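Acyl-coenzyme A oxidase 3 (PDB 5YS9) catalyses the FAD-dependent oxidation of acyl-CoA to (2E)-enoyl-CoA, passing the electrons to oxygen to give hydrogen peroxide in peroxisomal fatty acid beta-oxidation. Local coordinates at residues D65-V70 with I89-G94; K154-C159 with S207-A212; T564-R569 with I583-L588. One frame throughout, in Å; residues are numbered along the deposited sequence.

Contact 1: residues D65-V70 with I89-G94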
# COMPACT_ATOMS: atom_id res chain seq x y z
N ASP A 65 5.49 -15.89 -26.55
CA ASP A 65 6.76 -16.50 -26.24
C ASP A 65 6.65 -17.47 -25.07
O ASP A 65 6.30 -17.10 -23.97
CB ASP A 65 7.75 -15.41 -25.90
CG ASP A 65 9.17 -15.84 -26.07
OD1 ASP A 65 9.48 -16.99 -25.74
OD2 ASP A 65 9.98 -15.04 -26.53
N PRO A 66 6.93 -18.74 -25.31
CA PRO A 66 6.72 -19.77 -24.29
C PRO A 66 7.57 -19.59 -23.05
O PRO A 66 7.09 -19.82 -21.96
CB PRO A 66 7.09 -21.06 -25.02
CG PRO A 66 6.91 -20.73 -26.45
CD PRO A 66 7.40 -19.33 -26.56
N VAL A 67 8.82 -19.20 -23.20
CA VAL A 67 9.68 -18.97 -22.06
C VAL A 67 9.21 -17.80 -21.19
O VAL A 67 9.35 -17.83 -20.00
CB VAL A 67 11.18 -18.97 -22.44
CG1 VAL A 67 11.38 -18.51 -23.86
CG2 VAL A 67 12.03 -18.20 -21.46
N LEU A 68 8.67 -16.77 -21.82
CA LEU A 68 8.11 -15.62 -21.13
C LEU A 68 6.84 -15.82 -20.28
O LEU A 68 6.57 -15.01 -19.43
CB LEU A 68 7.91 -14.45 -22.09
CG LEU A 68 9.16 -13.99 -22.81
CD1 LEU A 68 8.90 -12.69 -23.54
CD2 LEU A 68 10.34 -13.87 -21.87
N ASN A 69 6.14 -16.91 -20.46
CA ASN A 69 4.81 -17.05 -19.92
C ASN A 69 4.76 -16.78 -18.42
O ASN A 69 5.50 -17.36 -17.65
CB ASN A 69 4.36 -18.47 -20.24
CG ASN A 69 3.00 -18.79 -19.71
OD1 ASN A 69 2.01 -18.34 -20.24
ND2 ASN A 69 2.95 -19.61 -18.70
N VAL A 70 3.85 -15.92 -18.01
CA VAL A 70 3.76 -15.46 -16.64
C VAL A 70 2.71 -16.21 -15.87
O VAL A 70 2.65 -16.10 -14.66
CB VAL A 70 3.54 -13.94 -16.56
CG1 VAL A 70 4.79 -13.23 -17.07
CG2 VAL A 70 2.30 -13.50 -17.34
N ILE A 89 15.77 -13.57 -20.23
CA ILE A 89 16.71 -12.65 -20.85
C ILE A 89 17.27 -13.20 -22.17
O ILE A 89 17.43 -12.48 -23.13
CB ILE A 89 17.81 -12.22 -19.85
CG1 ILE A 89 17.26 -11.18 -18.89
CG2 ILE A 89 19.02 -11.64 -20.55
CD1 ILE A 89 17.98 -11.09 -17.57
N ALA A 90 17.57 -14.49 -22.19
CA ALA A 90 18.09 -15.16 -23.37
C ALA A 90 17.07 -15.11 -24.52
O ALA A 90 17.46 -14.83 -25.67
CB ALA A 90 18.46 -16.59 -23.03
N ALA A 91 15.80 -15.37 -24.21
CA ALA A 91 14.70 -15.20 -25.17
C ALA A 91 14.57 -13.76 -25.64
O ALA A 91 14.60 -13.54 -26.82
CB ALA A 91 13.38 -15.68 -24.60
N LEU A 92 14.45 -12.78 -24.75
CA LEU A 92 14.31 -11.36 -25.19
C LEU A 92 15.47 -10.92 -26.07
O LEU A 92 15.31 -10.08 -26.98
CB LEU A 92 14.23 -10.43 -23.98
CG LEU A 92 12.93 -10.56 -23.16
CD1 LEU A 92 12.98 -9.83 -21.82
CD2 LEU A 92 11.73 -10.13 -23.97
N SER A 93 16.64 -11.48 -25.77
CA SER A 93 17.87 -11.22 -26.49
C SER A 93 17.82 -11.44 -28.00
O SER A 93 18.57 -10.81 -28.73
CB SER A 93 19.04 -11.97 -25.86
OG SER A 93 19.65 -12.82 -26.76
N GLY A 94 16.92 -12.30 -28.46
CA GLY A 94 16.64 -12.45 -29.88
C GLY A 94 16.15 -11.19 -30.61
O GLY A 94 16.32 -11.09 -31.81
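Leu68 and Leu92 carry the same pair of torsions: CG lies anti to the carbonyl carbon (chi1 -57° and -69°), and chi2 near 180° extends each chain. The two side chains thereby cross obliquely and meet methyl to methyl, Leu68 CD1 lying 3.8 Å from Leu92 CD2. This is loop-on-helix packing in the helical N-terminal domain of the acyl-CoA oxidase fold: residues 65-70 belong to the connection between helices 49-63 and 78-92, and residues 89-94 lie on the C-terminal part of helix 78-92. Both leucines also touch Leu62, so the buried half of the contact reaches helix 49-63, and Leu92 continues to Thr118 of helix 116-136.

The other half centres on Ala91, whose methyl points at the loop. Val67 CG2 is anti to the backbone N, and CG1 is the branch that touches, 3.5 Å from Ala91 CB. Elsewhere on the helix, Phe684 of the second subunit packs against Ile89 and Ala90. Asp65, with CG also anti to its backbone N, brings OD2 to 4.0 Å from Ala91 CB, while OD1 takes a weak hydrogen bond from Val67 N at 3.4 Å.

Contact 2: residues K154-C159 with S207-A212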
# COMPACT_ATOMS: atom_id res chain seq x y z
N LYS A 154 27.96 -10.81 -24.42
CA LYS A 154 28.74 -11.98 -24.82
C LYS A 154 29.98 -11.99 -23.97
O LYS A 154 30.78 -11.10 -24.08
CB LYS A 154 29.18 -11.88 -26.28
CG LYS A 154 28.07 -11.61 -27.30
CD LYS A 154 27.36 -12.86 -27.80
CE LYS A 154 28.04 -13.45 -29.03
NZ LYS A 154 27.15 -14.40 -29.77
N GLY A 155 30.15 -13.00 -23.12
CA GLY A 155 31.24 -13.01 -22.13
C GLY A 155 31.37 -11.72 -21.31
O GLY A 155 32.48 -11.37 -20.93
N PHE A 156 30.26 -11.02 -21.04
CA PHE A 156 30.27 -9.68 -20.42
C PHE A 156 28.86 -9.35 -19.91
O PHE A 156 27.88 -9.63 -20.60
CB PHE A 156 30.66 -8.62 -21.46
CG PHE A 156 31.11 -7.30 -20.89
CD1 PHE A 156 30.18 -6.39 -20.39
CD2 PHE A 156 32.47 -6.95 -20.90
CE1 PHE A 156 30.58 -5.16 -19.91
CE2 PHE A 156 32.88 -5.72 -20.40
CZ PHE A 156 31.95 -4.82 -19.91
N TYR A 157 28.76 -8.77 -18.72
CA TYR A 157 27.49 -8.42 -18.12
C TYR A 157 27.80 -7.34 -17.09
O TYR A 157 28.60 -7.54 -16.16
CB TYR A 157 26.81 -9.62 -17.45
CG TYR A 157 25.32 -9.47 -17.27
CD1 TYR A 157 24.79 -8.63 -16.30
CD2 TYR A 157 24.42 -10.18 -18.06
CE1 TYR A 157 23.40 -8.49 -16.12
CE2 TYR A 157 23.04 -10.05 -17.91
CZ TYR A 157 22.52 -9.20 -16.93
OH TYR A 157 21.15 -9.09 -16.78
N GLY A 158 27.18 -6.20 -17.29
CA GLY A 158 27.47 -4.97 -16.56
C GLY A 158 26.39 -4.73 -15.53
O GLY A 158 25.31 -5.30 -15.60
N CYS A 159 26.70 -3.91 -14.56
CA CYS A 159 25.73 -3.40 -13.61
C CYS A 159 26.20 -1.97 -13.24
O CYS A 159 27.20 -1.45 -13.81
CB CYS A 159 25.68 -4.35 -12.39
SG CYS A 159 27.21 -4.39 -11.41
N SER A 207 25.31 -12.05 -11.32
CA SER A 207 25.33 -11.96 -12.79
C SER A 207 26.50 -11.22 -13.38
O SER A 207 27.04 -11.65 -14.40
CB SER A 207 24.02 -11.35 -13.30
OG SER A 207 22.98 -11.70 -12.43
N ALA A 208 26.88 -10.11 -12.76
CA ALA A 208 27.73 -9.13 -13.43
C ALA A 208 29.21 -9.48 -13.42
O ALA A 208 29.73 -9.88 -12.39
CB ALA A 208 27.55 -7.79 -12.76
N THR A 209 29.85 -9.35 -14.59
CA THR A 209 31.30 -9.43 -14.71
C THR A 209 31.99 -8.09 -14.52
O THR A 209 33.17 -8.05 -14.11
CB THR A 209 31.70 -9.90 -16.13
OG1 THR A 209 31.21 -8.98 -17.10
CG2 THR A 209 31.13 -11.26 -16.41
N HIS A 210 31.28 -7.00 -14.87
CA HIS A 210 31.79 -5.63 -14.70
C HIS A 210 30.78 -4.68 -14.08
O HIS A 210 29.61 -4.98 -14.05
CB HIS A 210 32.21 -5.02 -16.02
CG HIS A 210 33.31 -5.75 -16.72
ND1 HIS A 210 33.15 -7.01 -17.24
CD2 HIS A 210 34.55 -5.34 -17.08
CE1 HIS A 210 34.27 -7.38 -17.84
NE2 HIS A 210 35.14 -6.39 -17.74
N THR A 211 31.26 -3.55 -13.58
CA THR A 211 30.41 -2.50 -13.03
C THR A 211 30.88 -1.12 -13.45
O THR A 211 32.02 -0.92 -13.80
CB THR A 211 30.33 -2.55 -11.52
OG1 THR A 211 29.28 -1.71 -11.07
CG2 THR A 211 31.60 -2.05 -10.89
N ALA A 212 29.93 -0.20 -13.41
CA ALA A 212 30.21 1.21 -13.58
C ALA A 212 30.23 1.74 -12.14
O ALA A 212 29.18 1.91 -11.54
CB ALA A 212 29.12 1.86 -14.39
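The rings of Phe156 and His210 form an offset stack, their planes 14° apart and their centroids separated by 4.0 Å. Phe156 CE2 sits over the centre of the imidazole, whereas His210 ND1 lies nearer the rim of the phenyl ring. The stack flanks the start of a parallel pairing between strands 158-161 and 210-219 in the beta-domain, the middle domain of the acyl-CoA dehydrogenase and oxidase fold. Thr209 OG1 meets the imidazole at its edge, in plane, and a 2.8 Å hydrogen bond joins Thr209 OG1 and His210 ND1 and should limit the ring's rotation. The same OG1, placed between the backbone N and carbonyl carbon (chi1 60°), accepts from Tyr157 N at 2.9 Å.

Tyr157 points elsewhere: CG is anti to the backbone N, and one ring face receives Ser207 CB in a CH-pi contact. Both hydroxyls are held beyond the pair, Tyr157 OH by Arg121 O and Ser207 OG by Arg121 and Asp260. Two amides grip the buried carbonyl Tyr157 O: Thr209 N approaches in the carbonyl plane, while His210 N, at 3.0 Å and nearly straight (175°), stands above it.

Along the strands, Ala212 N donates to Cys159 O. The side chain of Cys159 is about 6 Å from a bound FAD, which places this end of the pairing beside the cofactor site. Cys159 SG touches the methyl of Ala208 and also lies 3.4 Å from Thr211 OG1.

Contact 3: residues T564-R569 with I583-L588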
# COMPACT_ATOMS: atom_id res chain seq x y z
N THR A 564 -4.10 20.02 -17.17
CA THR A 564 -3.77 20.73 -18.39
C THR A 564 -3.43 19.77 -19.51
O THR A 564 -4.00 19.86 -20.60
CB THR A 564 -2.67 21.75 -18.09
OG1 THR A 564 -3.33 22.84 -17.46
CG2 THR A 564 -1.99 22.25 -19.30
N ALA A 565 -2.55 18.82 -19.24
CA ALA A 565 -2.14 17.87 -20.27
C ALA A 565 -3.28 17.01 -20.79
O ALA A 565 -3.35 16.75 -22.00
CB ALA A 565 -1.00 17.01 -19.79
N PHE A 566 -4.20 16.61 -19.91
CA PHE A 566 -5.38 15.87 -20.37
C PHE A 566 -6.18 16.68 -21.42
O PHE A 566 -6.39 16.22 -22.55
CB PHE A 566 -6.27 15.46 -19.18
CG PHE A 566 -7.07 14.18 -19.37
CD1 PHE A 566 -7.30 13.60 -20.63
CD2 PHE A 566 -7.65 13.58 -18.26
CE1 PHE A 566 -8.08 12.45 -20.76
CE2 PHE A 566 -8.43 12.42 -18.39
CZ PHE A 566 -8.65 11.87 -19.64
N TYR A 567 -6.59 17.89 -21.06
CA TYR A 567 -7.38 18.76 -21.97
C TYR A 567 -6.65 19.14 -23.27
O TYR A 567 -7.22 19.01 -24.37
CB TYR A 567 -7.85 20.00 -21.21
CG TYR A 567 -8.93 19.72 -20.18
CD1 TYR A 567 -10.09 19.03 -20.53
CD2 TYR A 567 -8.81 20.15 -18.84
CE1 TYR A 567 -11.10 18.78 -19.59
CE2 TYR A 567 -9.83 19.91 -17.90
CZ TYR A 567 -10.96 19.22 -18.29
OH TYR A 567 -11.98 18.99 -17.40
N GLU A 568 -5.37 19.52 -23.14
CA GLU A 568 -4.53 19.89 -24.30
C GLU A 568 -4.42 18.78 -25.31
O GLU A 568 -4.42 19.03 -26.51
CB GLU A 568 -3.11 20.36 -23.88
CG GLU A 568 -2.83 21.87 -24.02
CD GLU A 568 -2.20 22.54 -22.78
OE1 GLU A 568 -2.90 23.37 -22.15
OE2 GLU A 568 -1.00 22.27 -22.44
N ARG A 569 -4.29 17.55 -24.83
CA ARG A 569 -4.10 16.39 -25.72
C ARG A 569 -5.42 16.00 -26.39
O ARG A 569 -5.41 15.53 -27.52
CB ARG A 569 -3.50 15.17 -24.98
CG ARG A 569 -2.06 15.30 -24.44
CD ARG A 569 -0.95 15.43 -25.50
NE ARG A 569 -1.13 14.56 -26.66
CZ ARG A 569 -1.06 14.92 -27.94
NH1 ARG A 569 -0.78 16.17 -28.31
NH2 ARG A 569 -1.27 14.01 -28.88
N ILE A 583 -13.76 14.04 -22.76
CA ILE A 583 -14.02 15.24 -21.95
C ILE A 583 -14.73 14.83 -20.68
O ILE A 583 -14.44 15.38 -19.61
CB ILE A 583 -14.82 16.34 -22.73
CG1 ILE A 583 -13.86 17.10 -23.65
CG2 ILE A 583 -15.43 17.39 -21.81
CD1 ILE A 583 -14.57 17.68 -24.86
N ASN A 584 -15.68 13.89 -20.82
CA ASN A 584 -16.39 13.30 -19.70
C ASN A 584 -15.39 12.70 -18.71
O ASN A 584 -15.50 12.94 -17.54
CB ASN A 584 -17.35 12.18 -20.19
CG ASN A 584 -18.72 12.70 -20.64
OD1 ASN A 584 -19.45 11.93 -21.26
ND2 ASN A 584 -19.10 13.94 -20.32
N LEU A 585 -14.44 11.92 -19.19
CA LEU A 585 -13.35 11.41 -18.35
C LEU A 585 -12.58 12.54 -17.70
O LEU A 585 -12.39 12.53 -16.48
CB LEU A 585 -12.32 10.58 -19.14
CG LEU A 585 -12.38 9.05 -19.10
CD1 LEU A 585 -11.06 8.50 -19.63
CD2 LEU A 585 -12.66 8.52 -17.69
N ALA A 586 -12.14 13.50 -18.55
CA ALA A 586 -11.30 14.64 -18.11
C ALA A 586 -12.00 15.48 -17.04
O ALA A 586 -11.42 15.81 -16.00
CB ALA A 586 -10.90 15.50 -19.30
N ASN A 587 -13.28 15.77 -17.26
CA ASN A 587 -14.07 16.53 -16.27
C ASN A 587 -14.19 15.82 -14.96
O ASN A 587 -14.11 16.47 -13.93
CB ASN A 587 -15.47 16.87 -16.79
CG ASN A 587 -15.45 18.00 -17.79
OD1 ASN A 587 -14.40 18.42 -18.29
ND2 ASN A 587 -16.62 18.52 -18.07
N LEU A 588 -14.35 14.49 -15.01
CA LEU A 588 -14.42 13.67 -13.77
C LEU A 588 -13.09 13.76 -13.06
O LEU A 588 -13.04 14.12 -11.89
CB LEU A 588 -14.78 12.21 -14.07
CG LEU A 588 -14.93 11.25 -12.88
CD1 LEU A 588 -15.84 11.79 -11.74
CD2 LEU A 588 -15.44 9.92 -13.39
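Helical segments 564-569 and 583-588 run nearly antiparallel, at 166° between their directions, with axes 10.1 Å apart and Phe566 and Ala586 as the closest CA pair. Two neighbouring aromatic residues of the first helix reach across by different torsions. In Phe566, CG anti to the backbone N sends the ring toward the second helix, with one face turned to Ala586; Ala586 CB stands over its centre in a CH-pi contact, 3.9 Å from the ring centroid and only 11° off the ring normal. Phe566 CZ also lies 3.9 Å from Leu585 CB. Tyr567 instead has CG anti to the carbonyl carbon, and its CE1 touches the same alanine methyl, so two rings touch the one methyl.

This is an antiparallel helix pair, 547-573 with 579-596, in the all-helical C-terminal region of acyl-CoA oxidase. Helix 349-385 packs on the phenylalanine side through Ala364, which touches Phe566, and Tyr363, which touches Leu585. Helix 507-534 borders the tyrosine side, where Pro507 touches both Tyr567 and Asn587.

At the tip, the phenol and amide planes stand 70° apart. Asn587 ND2 is bonded to Tyr622 OH and Lys505 O, two partners that probably hold the amide with its oxygen toward the phenol. Tyr567 OH donates to Asn587 OD1 at 2.6 Å, approaching from above the carbonyl plane.

Overall arrangement
Contacts 2 and 3 are buried, whereas contact 1 is only partly so and joins a loop to helix 78-92. Their chemistry follows: methyl packing in contact 1, backbone bonds with a ring stack in contact 2, and aromatic-to-alanine packing with a single side-chain hydrogen bond in contact 3. No two share a secondary-structure element. Contacts 1 and 2, with centres 20 Å apart, nevertheless touch, Ile89 CD1 lying 3.8 Å from Tyr157 OH, and both meet the second subunit. Contact 3 stands apart in the C-terminal helices, its nearest atoms about 26 Å from contact 1 and about 34 Å from contact 2, and no other chain reaches it.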